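Local coordinates for glucose dehydrogenase (Serratia sp. FS14, PDB 7CDY), which belongs to the glucose/sorbosone dehydrogenase family of beta-propeller proteins and carries a bound calcium ion, at residues L63-A68 / R75-S80; L79-P84 / F109-R114; A197-S202 / M270-G275; S202-E207 / L218-P223. All coordinates share one frame; numbering follows the deposited sequence. Where two conformers were deposited one is given.

Contact 1: residues L63-A68 / R75-S80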
# COMPACT_ATOMS: atom_id res chain seq x y z
N LEU A 63 4.09 -4.90 -7.52
CA LEU A 63 3.21 -4.14 -6.63
C LEU A 63 3.67 -2.68 -6.53
O LEU A 63 3.43 -1.92 -7.48
CB LEU A 63 3.06 -4.84 -5.28
CG LEU A 63 2.59 -6.30 -5.42
CD1 LEU A 63 2.66 -7.04 -4.09
CD2 LEU A 63 1.19 -6.43 -6.03
N GLU A 64 4.29 -2.26 -5.43
CA GLU A 64 4.58 -0.84 -5.23
C GLU A 64 5.82 -0.40 -5.99
O GLU A 64 6.81 -1.13 -6.06
CB GLU A 64 4.78 -0.54 -3.74
CG GLU A 64 4.72 0.94 -3.36
CD GLU A 64 3.31 1.39 -3.06
OE1 GLU A 64 2.43 1.30 -3.94
OE2 GLU A 64 3.06 1.83 -1.91
N VAL A 65 5.79 0.84 -6.49
CA VAL A 65 6.99 1.55 -6.92
C VAL A 65 7.14 2.79 -6.04
O VAL A 65 6.17 3.54 -5.84
CB VAL A 65 6.94 1.91 -8.42
CG1 VAL A 65 5.71 2.74 -8.80
CG2 VAL A 65 8.23 2.63 -8.83
N LEU A 66 8.33 2.99 -5.49
CA LEU A 66 8.59 4.11 -4.59
C LEU A 66 10.01 4.64 -4.80
O LEU A 66 10.98 4.04 -4.32
CB LEU A 66 8.35 3.72 -3.14
CG LEU A 66 8.57 4.82 -2.09
CD1 LEU A 66 7.81 6.07 -2.45
CD2 LEU A 66 8.16 4.35 -0.69
N PRO A 67 10.15 5.77 -5.49
CA PRO A 67 11.45 6.44 -5.54
C PRO A 67 11.92 6.78 -4.14
O PRO A 67 11.14 7.06 -3.23
CB PRO A 67 11.14 7.72 -6.33
CG PRO A 67 9.92 7.37 -7.15
CD PRO A 67 9.13 6.46 -6.28
N ALA A 68 13.23 6.71 -3.95
CA ALA A 68 13.81 7.12 -2.68
C ALA A 68 13.53 8.60 -2.44
O ALA A 68 13.34 9.38 -3.40
CB ALA A 68 15.32 6.89 -2.71
N ARG A 75 18.60 8.67 -7.94
CA ARG A 75 17.75 7.95 -8.90
C ARG A 75 17.35 6.56 -8.40
O ARG A 75 16.99 5.69 -9.19
CB ARG A 75 18.35 7.94 -10.31
CG ARG A 75 18.56 9.35 -10.85
CD ARG A 75 18.99 9.39 -12.31
NE ARG A 75 17.99 8.80 -13.21
CZ ARG A 75 16.90 9.42 -13.65
NH1 ARG A 75 16.60 10.66 -13.26
NH2 ARG A 75 16.09 8.78 -14.48
N ARG A 76 17.38 6.34 -7.09
CA ARG A 76 17.05 5.03 -6.55
C ARG A 76 15.54 4.82 -6.53
O ARG A 76 14.78 5.71 -6.14
CB ARG A 76 17.61 4.92 -5.13
CG ARG A 76 17.29 3.61 -4.46
CD ARG A 76 18.00 3.46 -3.12
NE ARG A 76 19.45 3.39 -3.28
CZ ARG A 76 20.29 3.24 -2.26
NH1 ARG A 76 19.82 3.15 -1.02
NH2 ARG A 76 21.59 3.18 -2.50
N VAL A 77 15.12 3.63 -6.95
CA VAL A 77 13.71 3.26 -7.03
C VAL A 77 13.53 1.94 -6.30
O VAL A 77 14.16 0.93 -6.65
CB VAL A 77 13.22 3.14 -8.48
CG1 VAL A 77 11.75 2.71 -8.50
CG2 VAL A 77 13.39 4.47 -9.20
N TYR A 78 12.67 1.95 -5.28
CA TYR A 78 12.27 0.73 -4.57
C TYR A 78 11.05 0.11 -5.24
O TYR A 78 10.17 0.81 -5.75
CB TYR A 78 11.92 1.06 -3.11
CG TYR A 78 13.10 1.52 -2.28
CD1 TYR A 78 13.60 2.81 -2.41
CD2 TYR A 78 13.71 0.66 -1.36
CE1 TYR A 78 14.70 3.23 -1.66
CE2 TYR A 78 14.81 1.08 -0.60
CZ TYR A 78 15.28 2.36 -0.76
OH TYR A 78 16.37 2.79 -0.02
N LEU A 79 11.00 -1.23 -5.22
CA LEU A 79 9.84 -1.98 -5.70
C LEU A 79 9.47 -3.03 -4.68
O LEU A 79 10.34 -3.64 -4.06
CB LEU A 79 10.15 -2.71 -7.02
CG LEU A 79 10.54 -1.88 -8.24
CD1 LEU A 79 11.00 -2.80 -9.38
CD2 LEU A 79 9.37 -1.01 -8.69
N SER A 80 8.17 -3.27 -4.53
CA SER A 80 7.70 -4.46 -3.84
C SER A 80 7.02 -5.37 -4.85
O SER A 80 6.51 -4.91 -5.88
CB SER A 80 6.78 -4.12 -2.67
OG SER A 80 5.52 -3.70 -3.14

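Contact 2: residues L79-P84 / F109-R114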
# COMPACT_ATOMS: atom_id res chain seq x y z
N LEU A 79 11.00 -1.23 -5.22
CA LEU A 79 9.84 -1.98 -5.70
C LEU A 79 9.47 -3.03 -4.68
O LEU A 79 10.34 -3.64 -4.06
CB LEU A 79 10.15 -2.71 -7.02
CG LEU A 79 10.54 -1.88 -8.24
CD1 LEU A 79 11.00 -2.80 -9.38
CD2 LEU A 79 9.37 -1.01 -8.69
N SER A 80 8.17 -3.27 -4.53
CA SER A 80 7.70 -4.46 -3.84
C SER A 80 7.02 -5.37 -4.85
O SER A 80 6.51 -4.91 -5.88
CB SER A 80 6.78 -4.12 -2.67
OG SER A 80 5.52 -3.70 -3.14
N PHE A 81 7.04 -6.68 -4.58
CA PHE A 81 6.49 -7.65 -5.52
C PHE A 81 6.26 -8.98 -4.83
O PHE A 81 6.85 -9.28 -3.79
CB PHE A 81 7.37 -7.83 -6.77
CG PHE A 81 8.79 -8.32 -6.48
CD1 PHE A 81 9.76 -7.45 -5.98
CD2 PHE A 81 9.16 -9.63 -6.77
CE1 PHE A 81 11.07 -7.90 -5.75
CE2 PHE A 81 10.47 -10.08 -6.55
CZ PHE A 81 11.41 -9.21 -6.03
N ALA A 82 5.37 -9.78 -5.41
CA ALA A 82 5.23 -11.16 -4.98
C ALA A 82 6.35 -11.97 -5.64
O ALA A 82 6.56 -11.86 -6.85
CB ALA A 82 3.87 -11.70 -5.41
N GLU A 83 7.05 -12.76 -4.84
CA GLU A 83 8.21 -13.50 -5.28
C GLU A 83 8.00 -14.99 -5.03
O GLU A 83 7.67 -15.38 -3.90
CB GLU A 83 9.45 -13.03 -4.52
CG GLU A 83 10.73 -13.76 -4.91
CD GLU A 83 11.89 -13.43 -3.99
OE1 GLU A 83 11.78 -13.73 -2.79
OE2 GLU A 83 12.90 -12.87 -4.46
N PRO A 84 8.17 -15.85 -6.04
CA PRO A 84 8.01 -17.29 -5.83
C PRO A 84 9.07 -17.84 -4.91
O PRO A 84 10.15 -17.28 -4.74
CB PRO A 84 8.17 -17.90 -7.23
CG PRO A 84 8.50 -16.80 -8.14
CD PRO A 84 8.65 -15.52 -7.39
N PHE A 109 19.14 -4.04 -9.84
CA PHE A 109 18.09 -4.30 -8.87
C PHE A 109 18.49 -5.44 -7.94
O PHE A 109 18.94 -6.49 -8.40
CB PHE A 109 16.76 -4.64 -9.55
CG PHE A 109 15.63 -4.81 -8.58
CD1 PHE A 109 14.96 -3.70 -8.10
CD2 PHE A 109 15.25 -6.07 -8.12
CE1 PHE A 109 13.93 -3.83 -7.19
CE2 PHE A 109 14.21 -6.21 -7.20
CZ PHE A 109 13.56 -5.09 -6.74
N LYS A 110 18.28 -5.25 -6.64
CA LYS A 110 18.57 -6.29 -5.66
C LYS A 110 17.53 -6.27 -4.55
O LYS A 110 17.11 -5.20 -4.11
CB LYS A 110 19.96 -6.11 -5.03
CG LYS A 110 20.13 -4.84 -4.22
CD LYS A 110 21.45 -4.80 -3.47
CE LYS A 110 21.38 -3.90 -2.24
NZ LYS A 110 22.68 -3.88 -1.52
N VAL A 111 17.14 -7.46 -4.09
CA VAL A 111 16.22 -7.59 -2.97
C VAL A 111 16.93 -7.26 -1.67
O VAL A 111 18.07 -7.69 -1.43
CB VAL A 111 15.64 -9.01 -2.95
CG1 VAL A 111 14.91 -9.31 -1.64
CG2 VAL A 111 14.73 -9.22 -4.15
N ILE A 112 16.26 -6.50 -0.81
CA ILE A 112 16.78 -6.14 0.51
C ILE A 112 15.96 -6.71 1.65
O ILE A 112 16.39 -6.63 2.81
CB ILE A 112 16.93 -4.61 0.67
CG1 ILE A 112 15.55 -3.93 0.67
CG2 ILE A 112 17.84 -4.03 -0.42
CD1 ILE A 112 15.58 -2.46 1.07
N PHE A 113 14.77 -7.23 1.37
CA PHE A 113 13.89 -7.77 2.41
C PHE A 113 12.95 -8.78 1.78
O PHE A 113 12.40 -8.53 0.70
CB PHE A 113 13.08 -6.65 3.08
CG PHE A 113 11.96 -7.18 3.95
CD1 PHE A 113 12.22 -7.63 5.24
CD2 PHE A 113 10.67 -7.29 3.45
CE1 PHE A 113 11.21 -8.16 6.03
CE2 PHE A 113 9.65 -7.81 4.24
CZ PHE A 113 9.93 -8.24 5.53
N ARG A 114 12.73 -9.89 2.48
CA ARG A 114 11.79 -10.91 2.04
C ARG A 114 10.89 -11.29 3.20
O ARG A 114 11.37 -11.56 4.30
CB ARG A 114 12.53 -12.18 1.63
CG ARG A 114 13.31 -12.06 0.38
CD ARG A 114 13.76 -13.42 -0.08
NE ARG A 114 14.15 -13.33 -1.47
CZ ARG A 114 15.35 -12.93 -1.87
NH1 ARG A 114 16.29 -12.60 -0.98
NH2 ARG A 114 15.62 -12.84 -3.16

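Contact 3: residues A197-S202 / M270-G275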
# COMPACT_ATOMS: atom_id res chain seq x y z
N ALA A 197 0.61 5.47 4.50
CA ALA A 197 1.01 6.83 4.15
C ALA A 197 1.39 7.62 5.38
O ALA A 197 0.86 7.41 6.47
CB ALA A 197 -0.10 7.55 3.38
N LEU A 198 2.31 8.57 5.18
CA LEU A 198 2.78 9.45 6.24
C LEU A 198 1.85 10.65 6.36
O LEU A 198 1.65 11.38 5.39
CB LEU A 198 4.18 9.92 5.87
CG LEU A 198 4.85 10.90 6.83
CD1 LEU A 198 5.20 10.21 8.14
CD2 LEU A 198 6.09 11.48 6.16
N ASN A 199 1.29 10.84 7.54
CA ASN A 199 0.49 12.03 7.81
C ASN A 199 1.40 13.25 7.75
O ASN A 199 2.36 13.34 8.54
CB ASN A 199 -0.18 11.88 9.18
CG ASN A 199 -1.10 13.05 9.52
OD1 ASN A 199 -0.70 14.22 9.43
ND2 ASN A 199 -2.33 12.74 9.91
N PRO A 200 1.18 14.19 6.83
CA PRO A 200 2.13 15.30 6.65
C PRO A 200 2.11 16.31 7.77
O PRO A 200 3.03 17.13 7.87
CB PRO A 200 1.68 15.93 5.33
CG PRO A 200 0.22 15.62 5.24
CD PRO A 200 0.06 14.25 5.87
N TRP A 201 1.10 16.28 8.63
CA TRP A 201 0.98 17.22 9.74
C TRP A 201 1.52 16.66 11.05
O TRP A 201 2.18 17.39 11.79
CB TRP A 201 -0.48 17.67 9.88
CG TRP A 201 -0.98 18.18 8.55
CD1 TRP A 201 -0.61 19.34 7.93
CD2 TRP A 201 -1.88 17.51 7.65
NE1 TRP A 201 -1.25 19.45 6.72
CE2 TRP A 201 -2.03 18.34 6.52
CE3 TRP A 201 -2.59 16.30 7.71
CZ2 TRP A 201 -2.85 18.00 5.45
CZ3 TRP A 201 -3.40 15.96 6.64
CH2 TRP A 201 -3.52 16.81 5.52
N SER A 202 1.29 15.37 11.33
CA SER A 202 1.75 14.78 12.58
C SER A 202 3.05 14.02 12.45
O SER A 202 3.72 13.78 13.46
CB SER A 202 0.73 13.77 13.12
OG SER A 202 0.60 12.68 12.21
N MET A 270 -4.00 5.29 -0.56
CA MET A 270 -4.33 6.33 0.41
C MET A 270 -3.36 7.49 0.26
O MET A 270 -2.16 7.28 0.07
CB MET A 270 -4.38 5.81 1.86
CG MET A 270 -3.02 5.66 2.54
SD MET A 270 -3.07 4.99 4.23
CE MET A 270 -3.93 6.26 5.14
N ALA A 271 -3.90 8.69 0.35
CA ALA A 271 -3.12 9.92 0.23
C ALA A 271 -3.75 11.02 1.07
O ALA A 271 -4.96 11.24 0.99
CB ALA A 271 -3.03 10.38 -1.23
N PHE A 272 -2.93 11.72 1.84
CA PHE A 272 -3.34 12.93 2.54
C PHE A 272 -3.19 14.13 1.61
O PHE A 272 -2.19 14.26 0.90
CB PHE A 272 -2.45 13.17 3.75
CG PHE A 272 -2.55 12.11 4.82
CD1 PHE A 272 -3.50 12.20 5.83
CD2 PHE A 272 -1.67 11.03 4.83
CE1 PHE A 272 -3.57 11.24 6.82
CE2 PHE A 272 -1.75 10.06 5.81
CZ PHE A 272 -2.69 10.16 6.81
N TYR A 273 -4.19 15.02 1.59
CA TYR A 273 -4.15 16.18 0.72
C TYR A 273 -3.59 17.38 1.49
O TYR A 273 -4.24 17.89 2.41
CB TYR A 273 -5.51 16.50 0.09
CG TYR A 273 -5.38 17.56 -0.97
CD1 TYR A 273 -5.08 17.22 -2.29
CD2 TYR A 273 -5.50 18.92 -0.65
CE1 TYR A 273 -4.94 18.20 -3.27
CE2 TYR A 273 -5.35 19.90 -1.63
CZ TYR A 273 -5.07 19.53 -2.93
OH TYR A 273 -4.93 20.50 -3.91
N ASP A 274 -2.39 17.82 1.11
CA ASP A 274 -1.72 18.96 1.72
C ASP A 274 -1.34 20.00 0.66
O ASP A 274 -0.38 20.76 0.83
CB ASP A 274 -0.49 18.50 2.50
CG ASP A 274 0.08 19.58 3.42
OD1 ASP A 274 -0.67 20.46 3.88
OD2 ASP A 274 1.31 19.53 3.68
N GLY A 275 -2.09 20.03 -0.45
CA GLY A 275 -1.83 20.98 -1.51
C GLY A 275 -2.50 22.32 -1.26
O GLY A 275 -3.21 22.53 -0.28

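Contact 4: residues S202-E207 / L218-P223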
# COMPACT_ATOMS: atom_id res chain seq x y z
N SER A 202 1.29 15.37 11.33
CA SER A 202 1.75 14.78 12.58
C SER A 202 3.05 14.02 12.45
O SER A 202 3.72 13.78 13.46
CB SER A 202 0.73 13.77 13.12
OG SER A 202 0.60 12.68 12.21
N GLY A 203 3.40 13.58 11.24
CA GLY A 203 4.56 12.74 11.08
C GLY A 203 4.35 11.28 11.39
O GLY A 203 5.31 10.50 11.37
N ALA A 204 3.11 10.87 11.66
CA ALA A 204 2.82 9.47 11.96
C ALA A 204 2.45 8.71 10.69
O ALA A 204 1.76 9.23 9.81
CB ALA A 204 1.65 9.37 12.93
N ILE A 205 2.91 7.46 10.61
CA ILE A 205 2.45 6.54 9.58
C ILE A 205 1.03 6.08 9.90
O ILE A 205 0.74 5.64 11.02
CB ILE A 205 3.40 5.33 9.48
CG1 ILE A 205 4.78 5.77 8.96
CG2 ILE A 205 2.80 4.22 8.61
CD1 ILE A 205 4.81 6.03 7.46
N TRP A 206 0.13 6.19 8.92
CA TRP A 206 -1.21 5.62 8.98
C TRP A 206 -1.30 4.47 7.98
O TRP A 206 -0.55 4.41 6.99
CB TRP A 206 -2.28 6.66 8.66
CG TRP A 206 -2.46 7.78 9.67
CD1 TRP A 206 -1.53 8.29 10.53
CD2 TRP A 206 -3.66 8.54 9.87
NE1 TRP A 206 -2.10 9.31 11.28
CE2 TRP A 206 -3.40 9.48 10.88
CE3 TRP A 206 -4.93 8.51 9.29
CZ2 TRP A 206 -4.37 10.40 11.33
CZ3 TRP A 206 -5.90 9.41 9.73
CH2 TRP A 206 -5.61 10.34 10.74
N GLU A 207 -2.24 3.57 8.23
CA GLU A 207 -2.36 2.33 7.48
C GLU A 207 -3.83 2.02 7.29
O GLU A 207 -4.66 2.39 8.12
CB GLU A 207 -1.65 1.19 8.23
CG GLU A 207 -1.79 -0.21 7.63
CD GLU A 207 -2.91 -1.03 8.25
OE1 GLU A 207 -3.77 -0.48 8.97
OE2 GLU A 207 -2.93 -2.25 7.98
N LEU A 218 -9.06 1.47 9.10
CA LEU A 218 -7.99 2.46 9.10
C LEU A 218 -7.36 2.47 10.49
O LEU A 218 -8.08 2.58 11.49
CB LEU A 218 -8.59 3.83 8.79
CG LEU A 218 -7.69 5.07 8.85
CD1 LEU A 218 -6.67 5.04 7.73
CD2 LEU A 218 -8.52 6.33 8.75
N ASN A 219 -6.03 2.35 10.56
CA ASN A 219 -5.28 2.27 11.81
C ASN A 219 -4.15 3.30 11.84
O ASN A 219 -3.64 3.71 10.79
CB ASN A 219 -4.64 0.88 11.97
CG ASN A 219 -5.67 -0.23 12.14
OD1 ASN A 219 -6.38 -0.26 13.13
ND2 ASN A 219 -5.72 -1.16 11.19
N ILE A 220 -3.73 3.68 13.04
CA ILE A 220 -2.48 4.41 13.25
C ILE A 220 -1.55 3.47 14.02
O ILE A 220 -1.62 3.40 15.25
CB ILE A 220 -2.69 5.73 14.01
CG1 ILE A 220 -3.70 6.64 13.30
CG2 ILE A 220 -1.36 6.46 14.20
CD1 ILE A 220 -4.08 7.88 14.11
N PRO A 221 -0.68 2.72 13.34
CA PRO A 221 0.02 1.61 14.02
C PRO A 221 1.15 2.09 14.91
O PRO A 221 2.08 2.78 14.47
CB PRO A 221 0.56 0.77 12.86
CG PRO A 221 0.58 1.73 11.69
CD PRO A 221 -0.54 2.68 11.88
N LEU A 222 1.09 1.68 16.16
CA LEU A 222 2.09 2.00 17.17
C LEU A 222 3.07 0.85 17.36
O LEU A 222 2.71 -0.32 17.19
CB LEU A 222 1.39 2.31 18.50
CG LEU A 222 0.39 3.47 18.44
CD1 LEU A 222 -0.31 3.63 19.79
CD2 LEU A 222 1.10 4.76 18.05
N PRO A 223 4.33 1.14 17.72
CA PRO A 223 5.35 0.09 17.75
C PRO A 223 5.09 -0.95 18.83
O PRO A 223 4.83 -0.61 19.99
CB PRO A 223 6.66 0.86 18.01
CG PRO A 223 6.22 2.15 18.65
CD PRO A 223 4.88 2.47 18.03
O HOH W 1 2.14 5.28 13.39

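Contact 1: residues L63-A68 / R75-S80
Ser-80 OG accepts the backbone N-H of Glu-64, with 3.0 Å from N to OG and 159° at the hydrogen, and also bonds to Gly-127 O. A chi1 of 74° sets OG between its own backbone N and carbonyl carbon, where the hydroxyl can serve both partners. Leu-63 N bonds to Ser-80 O at 2.9 Å, so Leu-63 and Glu-64 both face one residue: a classic beta bulge. Beyond it the antiparallel pairing is regular. Leu-66 and Tyr-78 exchange N-H and C=O, each N to O at 2.9 Å, and the bond from Ala-68 N to Arg-76 O is almost straight (175°). Pro-67, with no N-H to give, suits the non-hydrogen-bonded pair it makes with Val-77. On the face holding Pro-67, Val-65 CG2 meets Val-77 CG1 at 3.5 Å and Leu-79 CD2 at 3.8 Å, where the branched side chains pack across one another. On the other face the edge of the Tyr-78 ring runs past Leu-66 O, and its CE1 lies 3.9 Å from the small Ala-68 CB. The Glu-64 carboxylate leads away to Ser-16, Lys-128 and Arg-323. Strand 90-99 pairs with the far edge of strand 76-84, while Val-65 and Val-77 pack on Leu-27 of strand 26-30; the short helix 71-74 joins the two strands.

Contact 2: residues L79-P84 / F109-R114
The backbones bearing Leu-79, Phe-81 and Glu-83 on one strand and Phe-109, Val-111 and Arg-114 on the other cross at 75°, with axes 9.2 Å apart at their closest. At that spacing side chains alone make the contact, and every second residue of strand 79-84, from Leu-79 to Glu-83, contributes one. Phe-109 fills the angle at one end: its CE1 packs on Leu-79 CD1 at 3.8 Å, and at another point of the rim CE2 meets Phe-81 CE1, also at 3.8 Å. Phe-81 CE1 arrives at the edge of the Phe-109 ring, near its plane, and the two side chains run past each other in opposite directions. Phe-81 CG stands between its backbone N and carbonyl carbon (chi1 60°), and from there the ring reaches both Phe-109 and Val-111. At its edge, CZ touches Val-111 CG2 at 3.8 Å.

Toward the more exposed end, apolar packing gives way to charge. Arg-114 holds the Glu-83 carboxylate side-on, NE to OE1 at 2.7 Å and NH2 to OE2 at 3.0 Å. The two planar groups are only 12° apart, and OE1 offers its syn lone pair to NE. Val-111 CG1 sits 3.6 Å above the centre of the guanidinium: one methyl of the compact valine rests on that face, while the carboxylate takes the edge. Glu-83 OE1 has a second salt-bridge partner in Lys-118. Both strands pair with strand 90-99, in a curled antiparallel sheet consistent with a twisted blade of a beta-propeller.

Contact 3: residues A197-S202 / M270-G275
Phe-272 presents one ring face to Asn-199, whose CA lies 3.6 Å above the ring plane, offset toward the rim, in a CH-pi contact. At the ring edge, close to the plane, is Ala-197 O. The Trp-201 indole has Pro-200 CG over the centre of one face, and Tyr-273 O at its edge, 3.3 Å from CZ2. Proline works on two sides: its CG lies on the indole, and its CD packs on Phe-272 CB at 3.5 Å. The indole also meets the phenyl ring, CZ3 to Phe-272 CD1 at 3.8 Å.

Asparagine suits position 199 because its amide organises the turn. Asn-199 CG is anti to the backbone N (chi1 -177°), and the next torsion turns OD1 inward. Trp-201 N bonds to Asn-199 OD1 at 2.9 Å in the carbonyl plane, an Asx turn. Ser-202 N bonds to Asn-199 OD1 at 3.0 Å from above that plane, an Asx motif. The indole N-H gives a weak bond to the exposed carboxylate, Trp-201 NE1 to Asp-274 OD1 at 3.1 Å and 136° at the hydrogen. Asp-274 has its stronger partner in Arg-282, and Phe-272 meets Trp-206 edge-to-face. The contact joins the end strands 192-198 and 267-273 of two sheets. Its chemistry is mainly aromatic and proline packing, with the polar link confined to the surface side, where the charge on Asp-274 is probably balanced by arginine.

Contact 4: residues S202-E207 / L218-P223
Ile-220 lies alongside Trp-206, pointing the same way, and its branches divide the neighbouring surface. From CB, the CG2 methyl turns toward Ile-205 O and the CB of Ala-204. CG1, placed anti to the carbonyl carbon by a chi1 of -56°, stands over the five-membered ring of Trp-206, 3.7 Å from its centroid and only 7° off the normal, a CH-pi contact. CD1 at the tip continues over the same face, 3.7 Å from Trp-206 CE2. A slim, branched chain such as isoleucine suits this long, flat surface. Farther out on the indole, Leu-218 CD2 reaches Trp-206 CZ3 at 4.2 Å.

Next to this apolar patch, Glu-207 and Asn-219 form an antiparallel hydrogen-bonded pair, with Asn-219 N to Glu-207 O at 2.8 Å and the reverse bond also made. Their side chains extend in the same direction and join as well, Asn-219 ND2 to Glu-207 OE1 at 3.0 Å, the oxygen lying in the amide plane. Beyond Trp-206 and Ile-220 the regular pairing stops. Pro-221, which lacks an N-H, sets its CD against Ile-205 O, and a water donates to both Ile-205 O, at 2.8 Å, and Pro-221 O, at 2.7 Å, linking the chains there.

Asn-219 ND2 also bonds to Glu-217 OE1, and Leu-222 N to Tyr-227 OH; Glu-217 and Tyr-227 belong to the calcium site. This is a beta hairpin, strands 205-210 and 216-219, within a four-stranded antiparallel sheet as in a propeller blade, placed next to a bound metal.

Contacts 1 and 2 share Leu-79 and Ser-80 on strand 76-84, their centres 11 Å apart, and belong to one curled sheet. Contacts 3 and 4 follow later in the chain, with contact 4 nested inside the loop that contact 3 closes; their centres are also 11 Å apart. They are joined through neighbouring strands 192-198 and 205-210, where Asn-199 N lies 2.8 Å from Ala-204 O, a probable hydrogen bond. Contacts 2 and 3 are about 26 Å apart between centres, on opposite sides of the chain's centre. Contacts 1 and 4 pair neighbouring strands, contact 2 joins two strands that both flank 90-99, and contact 3 packs two sheets together, consistent with adjoining propeller blades.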